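PDB 2CAL: rusticyanin from Thiobacillus ferrooxidans, which carries electrons from cytochrome c552 to the A-type oxidase as a periplasmic blue copper protein that binds one copper ion. Local coordinates for residues V37-A42 and F53-K58; D72-N77 and Y121-W126. The protein carries 1 engineered substitution. One frame throughout, in Å; residues are numbered along the deposited sequence. Where two conformers were deposited one is given.

Interaction 1. Residues V37-A42 and F53-K58; sequences VHVVAA and FEVHDK
Ala42 and Glu54 face each other as an antiparallel hydrogen-bonded pair near the connecting end of a beta hairpin in the copper-binding cupredoxin sandwich, where strand 36-43 meets the short strand 53-55. Ala42 N donates to Glu54 O (2.9 Å), and Glu54 N answers to Ala42 O at 2.8 Å; both bonds lie in the plane of the accepting carbonyl. Each oxygen is also approached by a CA-H group, that of Ala41 at Glu54 O and that of Phe53 at Ala42 O. Past this pair the strands, inclined at 148°, part company. Water 1 fills in for direct pairing, giving a proton to Val40 O (2.8 Å) and accepting one from His56 N. On the face shared by Val39, Ala41 and Val55, both branches of Val55 take part: CG2 rests on Ala41 CB (3.8 Å), while CG1, anti to the backbone N (chi1 179°), reaches forward to Val39 CG1. Leu63 of the second sheet packs against both valines. Strand 53-55 then runs into a type I' turn from Val55 to Lys58, closed by reciprocal backbone bonds between those two residues. In the second shell, the side chain of Glu54 bends at chi2 (66°), and its two carboxylate oxygens are held separately, OE1 by Leu45 N and OE2 by Ser52 OG, which ties both ends of the connection between the strands to this side chain. His56 ND1 is hydrogen-bonded to Asp21 OD1. The ring of Phe53 lies beside the copper site, meeting Phe86 edge-to-face; its own edge, near CD1, lies 4.0 Å from Ala42 O.

Interaction 2. Residues D72-N77 and Y121-W126; sequences DVTFIN and YTDFTW
Val73 and Phe124 form one of two hydrogen-bonded pairs, Phe75 and Thr122 the other, in this regular antiparallel stretch of the cupredoxin sheet. Four backbone bonds join them, among them Val73 N to Phe124 O (2.9 Å), and the axes run at 162°. CA-H groups of Asp123, Thr74 and Tyr121 add close contacts to carbonyl oxygens across the strands. Two side-chain hydrogen bonds lie on the face of Asp72, Thr74, Asp123 and Thr125. Thr74 OG1 donates to Asp123 OD1 at a short 2.5 Å, arriving on the syn side but 34° out of the carboxylate plane. Thr125 OG1 donates to Asp72 OD1 (3.1 Å). The apolar contacts fall on both faces. Phe124 has CG between its backbone N and carbonyl carbon (chi1 66°), which lays the ring over its cross-strand neighbour: Val73 CB sits above one ring face, 3.8 Å from the centroid, a CH-pi contact offset toward CZ. Ile76 CG1 touches Tyr121 CB (3.8 Å). Strand 70-77 is sandwiched within the sheet between 119-126 and 36-43, while helix 11-18 packs on Ile76 through Val14, Met17 and Leu18 and on Tyr121 through Met17.

In the fold
Interactions 1 and 2 are neighbouring parts of one mixed sheet, their centres 10 Å apart. Strands 36-43 and 70-77 run parallel between them and are joined by probable hydrogen bonds from Thr74 N to Val39 O and from Ala41 N to Thr74 O, each 2.9 Å. Each contact also places an aromatic ring near the metal site, where His84, Cys137 and Met147 bind copper; Met142, at a position that binds copper by similarity, is an engineered substitution. The side chain of Phe53, from interaction 1, comes within about 6 Å of the copper ion, and that of Phe75, from interaction 2, within about 7 Å. These two side chains touch each other, linking the contacts beside the metal.

Interaction 1. Residues V37-A42 and F53-K58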
# COMPACT_ATOMS: atom_id res chain seq x y z
N VAL A 37 -11.45 -3.30 -8.59
CA VAL A 37 -11.47 -2.72 -7.25
C VAL A 37 -10.35 -1.69 -7.14
O VAL A 37 -9.34 -1.79 -7.86
CB VAL A 37 -11.42 -3.79 -6.17
CG1 VAL A 37 -12.51 -4.84 -6.43
CG2 VAL A 37 -10.04 -4.47 -6.11
N HIS A 38 -10.56 -0.70 -6.29
CA HIS A 38 -9.63 0.44 -6.19
C HIS A 38 -9.13 0.56 -4.77
O HIS A 38 -9.88 0.91 -3.87
CB HIS A 38 -10.36 1.70 -6.67
CG HIS A 38 -11.01 1.48 -8.01
ND1 HIS A 38 -10.43 1.86 -9.22
CD2 HIS A 38 -12.20 0.96 -8.37
CE1 HIS A 38 -11.22 1.54 -10.25
NE2 HIS A 38 -12.32 0.98 -9.73
N VAL A 39 -7.87 0.17 -4.57
CA VAL A 39 -7.18 0.21 -3.29
C VAL A 39 -6.37 1.52 -3.23
O VAL A 39 -5.53 1.71 -4.12
CB VAL A 39 -6.25 -0.98 -3.14
CG1 VAL A 39 -5.48 -0.89 -1.82
CG2 VAL A 39 -7.02 -2.30 -3.24
N VAL A 40 -6.62 2.33 -2.21
CA VAL A 40 -5.79 3.56 -2.08
C VAL A 40 -5.09 3.47 -0.74
O VAL A 40 -5.70 3.53 0.34
CB VAL A 40 -6.61 4.84 -2.26
CG1 VAL A 40 -5.64 6.04 -2.22
CG2 VAL A 40 -7.40 4.82 -3.56
N ALA A 41 -3.76 3.32 -0.82
CA ALA A 41 -2.92 3.17 0.35
C ALA A 41 -1.97 4.35 0.52
O ALA A 41 -1.50 4.90 -0.48
CB ALA A 41 -2.05 1.91 0.19
N ALA A 42 -1.71 4.69 1.77
CA ALA A 42 -0.74 5.77 2.07
C ALA A 42 0.22 5.30 3.12
O ALA A 42 -0.08 4.51 4.00
CB ALA A 42 -1.48 6.99 2.62
N PHE A 53 1.16 1.50 7.00
CA PHE A 53 0.32 1.87 5.88
C PHE A 53 -1.13 2.12 6.36
O PHE A 53 -1.59 1.35 7.22
CB PHE A 53 0.24 0.75 4.83
CG PHE A 53 1.55 0.40 4.15
CD1 PHE A 53 2.05 1.21 3.15
CD2 PHE A 53 2.25 -0.75 4.52
CE1 PHE A 53 3.22 0.84 2.47
CE2 PHE A 53 3.39 -1.14 3.84
CZ PHE A 53 3.86 -0.34 2.81
N GLU A 54 -1.77 3.11 5.77
CA GLU A 54 -3.20 3.31 6.00
C GLU A 54 -3.93 3.01 4.69
O GLU A 54 -3.55 3.46 3.60
CB GLU A 54 -3.49 4.73 6.49
CG GLU A 54 -3.22 4.93 7.99
CD GLU A 54 -1.75 4.78 8.35
OE1 GLU A 54 -0.89 5.56 7.89
OE2 GLU A 54 -1.54 3.85 9.17
N VAL A 55 -5.04 2.30 4.86
CA VAL A 55 -5.94 1.99 3.75
C VAL A 55 -7.35 2.18 4.31
O VAL A 55 -7.70 1.56 5.31
CB VAL A 55 -5.78 0.55 3.20
CG1 VAL A 55 -6.78 0.28 2.06
CG2 VAL A 55 -4.37 0.32 2.69
N HIS A 56 -8.12 3.03 3.65
CA HIS A 56 -9.51 3.30 4.08
C HIS A 56 -9.55 3.73 5.54
O HIS A 56 -10.40 3.37 6.34
CB HIS A 56 -10.45 2.09 3.82
CG HIS A 56 -11.86 2.53 3.50
ND1 HIS A 56 -12.36 2.41 2.24
CD2 HIS A 56 -12.79 3.13 4.24
CE1 HIS A 56 -13.61 2.91 2.22
NE2 HIS A 56 -13.89 3.34 3.43
N ASP A 57 -8.53 4.54 5.94
CA ASP A 57 -8.39 5.11 7.25
C ASP A 57 -8.08 4.11 8.35
O ASP A 57 -8.19 4.45 9.54
CB ASP A 57 -9.64 5.92 7.67
CG ASP A 57 -9.26 7.14 8.48
OD1 ASP A 57 -8.21 7.75 8.24
OD2 ASP A 57 -10.09 7.44 9.35
N LYS A 58 -7.67 2.90 7.99
CA LYS A 58 -7.30 1.85 8.94
C LYS A 58 -5.79 1.56 8.84
O LYS A 58 -5.20 1.68 7.77
CB LYS A 58 -8.05 0.54 8.68
CG LYS A 58 -9.59 0.68 8.74
CD LYS A 58 -10.04 1.14 10.14
CE LYS A 58 -9.75 0.13 11.23
NZ LYS A 58 -10.06 0.66 12.59
O HOH W 1 -7.62 5.09 1.56

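Interaction 2. Residues D72-N77 and Y121-W126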
# COMPACT_ATOMS: atom_id res chain seq x y z
N ASP A 72 -6.66 -2.11 -8.91
CA ASP A 72 -5.97 -0.87 -9.25
C ASP A 72 -5.53 -0.27 -7.93
O ASP A 72 -6.36 0.11 -7.07
CB ASP A 72 -6.92 0.06 -9.99
CG ASP A 72 -7.19 -0.36 -11.42
OD1 ASP A 72 -6.53 -1.24 -12.03
OD2 ASP A 72 -8.13 0.24 -11.99
N VAL A 73 -4.22 -0.24 -7.74
CA VAL A 73 -3.61 0.27 -6.51
C VAL A 73 -3.09 1.70 -6.78
O VAL A 73 -2.35 1.93 -7.73
CB VAL A 73 -2.45 -0.61 -6.02
CG1 VAL A 73 -1.90 -0.07 -4.70
CG2 VAL A 73 -2.94 -2.04 -5.83
N THR A 74 -3.45 2.60 -5.90
CA THR A 74 -2.85 3.94 -5.82
C THR A 74 -2.08 4.00 -4.50
O THR A 74 -2.61 3.62 -3.46
CB THR A 74 -3.94 5.03 -5.78
OG1 THR A 74 -4.78 4.88 -6.95
CG2 THR A 74 -3.29 6.41 -5.82
N PHE A 75 -0.79 4.34 -4.57
CA PHE A 75 0.05 4.45 -3.39
C PHE A 75 0.62 5.86 -3.27
O PHE A 75 1.18 6.37 -4.25
CB PHE A 75 1.20 3.42 -3.45
CG PHE A 75 2.20 3.59 -2.31
CD1 PHE A 75 1.84 3.50 -0.99
CD2 PHE A 75 3.53 3.86 -2.61
CE1 PHE A 75 2.74 3.66 0.04
CE2 PHE A 75 4.47 4.02 -1.59
CZ PHE A 75 4.07 3.94 -0.28
N ILE A 76 0.40 6.45 -2.11
CA ILE A 76 0.79 7.83 -1.79
C ILE A 76 1.74 7.83 -0.62
O ILE A 76 1.43 7.24 0.40
CB ILE A 76 -0.49 8.67 -1.47
CG1 ILE A 76 -1.60 8.54 -2.51
CG2 ILE A 76 -0.08 10.12 -1.23
CD1 ILE A 76 -2.94 8.96 -1.98
N ASN A 77 2.86 8.52 -0.75
CA ASN A 77 3.76 8.65 0.39
C ASN A 77 3.58 10.01 1.06
O ASN A 77 4.07 11.03 0.53
CB ASN A 77 5.23 8.49 -0.03
CG ASN A 77 6.20 8.68 1.09
OD1 ASN A 77 7.41 9.03 0.85
ND2 ASN A 77 5.78 8.53 2.31
N TYR A 121 3.03 10.11 -5.59
CA TYR A 121 2.10 8.97 -5.65
C TYR A 121 2.27 8.32 -7.03
O TYR A 121 2.79 8.86 -8.00
CB TYR A 121 0.66 9.40 -5.38
CG TYR A 121 0.02 10.13 -6.54
CD1 TYR A 121 0.24 11.49 -6.76
CD2 TYR A 121 -0.81 9.45 -7.42
CE1 TYR A 121 -0.36 12.15 -7.83
CE2 TYR A 121 -1.39 10.11 -8.48
CZ TYR A 121 -1.18 11.45 -8.69
OH TYR A 121 -1.80 12.03 -9.78
N THR A 122 1.74 7.09 -7.08
CA THR A 122 1.74 6.28 -8.31
C THR A 122 0.55 5.33 -8.33
O THR A 122 -0.11 5.11 -7.31
CB THR A 122 3.07 5.52 -8.43
OG1 THR A 122 3.18 5.01 -9.79
CG2 THR A 122 3.22 4.38 -7.48
N ASP A 123 0.28 4.84 -9.52
CA ASP A 123 -0.78 3.87 -9.76
C ASP A 123 -0.20 2.65 -10.45
O ASP A 123 0.57 2.80 -11.39
CB ASP A 123 -1.87 4.50 -10.61
CG ASP A 123 -2.80 5.39 -9.83
OD1 ASP A 123 -3.79 4.84 -9.27
OD2 ASP A 123 -2.51 6.59 -9.84
N PHE A 124 -0.64 1.48 -10.04
CA PHE A 124 -0.30 0.25 -10.80
C PHE A 124 -1.53 -0.69 -10.79
O PHE A 124 -2.38 -0.56 -9.91
CB PHE A 124 0.95 -0.41 -10.29
CG PHE A 124 0.91 -0.99 -8.91
CD1 PHE A 124 0.45 -2.27 -8.67
CD2 PHE A 124 1.33 -0.25 -7.81
CE1 PHE A 124 0.42 -2.78 -7.38
CE2 PHE A 124 1.28 -0.77 -6.53
CZ PHE A 124 0.82 -2.04 -6.28
N THR A 125 -1.53 -1.60 -11.74
CA THR A 125 -2.59 -2.61 -11.80
C THR A 125 -2.04 -3.97 -11.45
O THR A 125 -0.84 -4.26 -11.60
CB THR A 125 -3.20 -2.60 -13.19
OG1 THR A 125 -4.49 -3.25 -13.19
CG2 THR A 125 -2.41 -3.40 -14.22
N TRP A 126 -2.89 -4.87 -11.00
CA TRP A 126 -2.54 -6.16 -10.46
C TRP A 126 -3.65 -7.13 -10.73
O TRP A 126 -4.82 -6.83 -10.48
CB TRP A 126 -2.25 -6.03 -8.95
CG TRP A 126 -1.84 -7.27 -8.19
CD1 TRP A 126 -0.97 -8.26 -8.64
CD2 TRP A 126 -2.23 -7.65 -6.85
NE1 TRP A 126 -0.84 -9.21 -7.65
CE2 TRP A 126 -1.60 -8.87 -6.54
CE3 TRP A 126 -3.07 -7.09 -5.88
CZ2 TRP A 126 -1.78 -9.51 -5.33
CZ3 TRP A 126 -3.25 -7.72 -4.68
CH2 TRP A 126 -2.61 -8.92 -4.41
O HOH W 2 -4.28 2.14 -9.94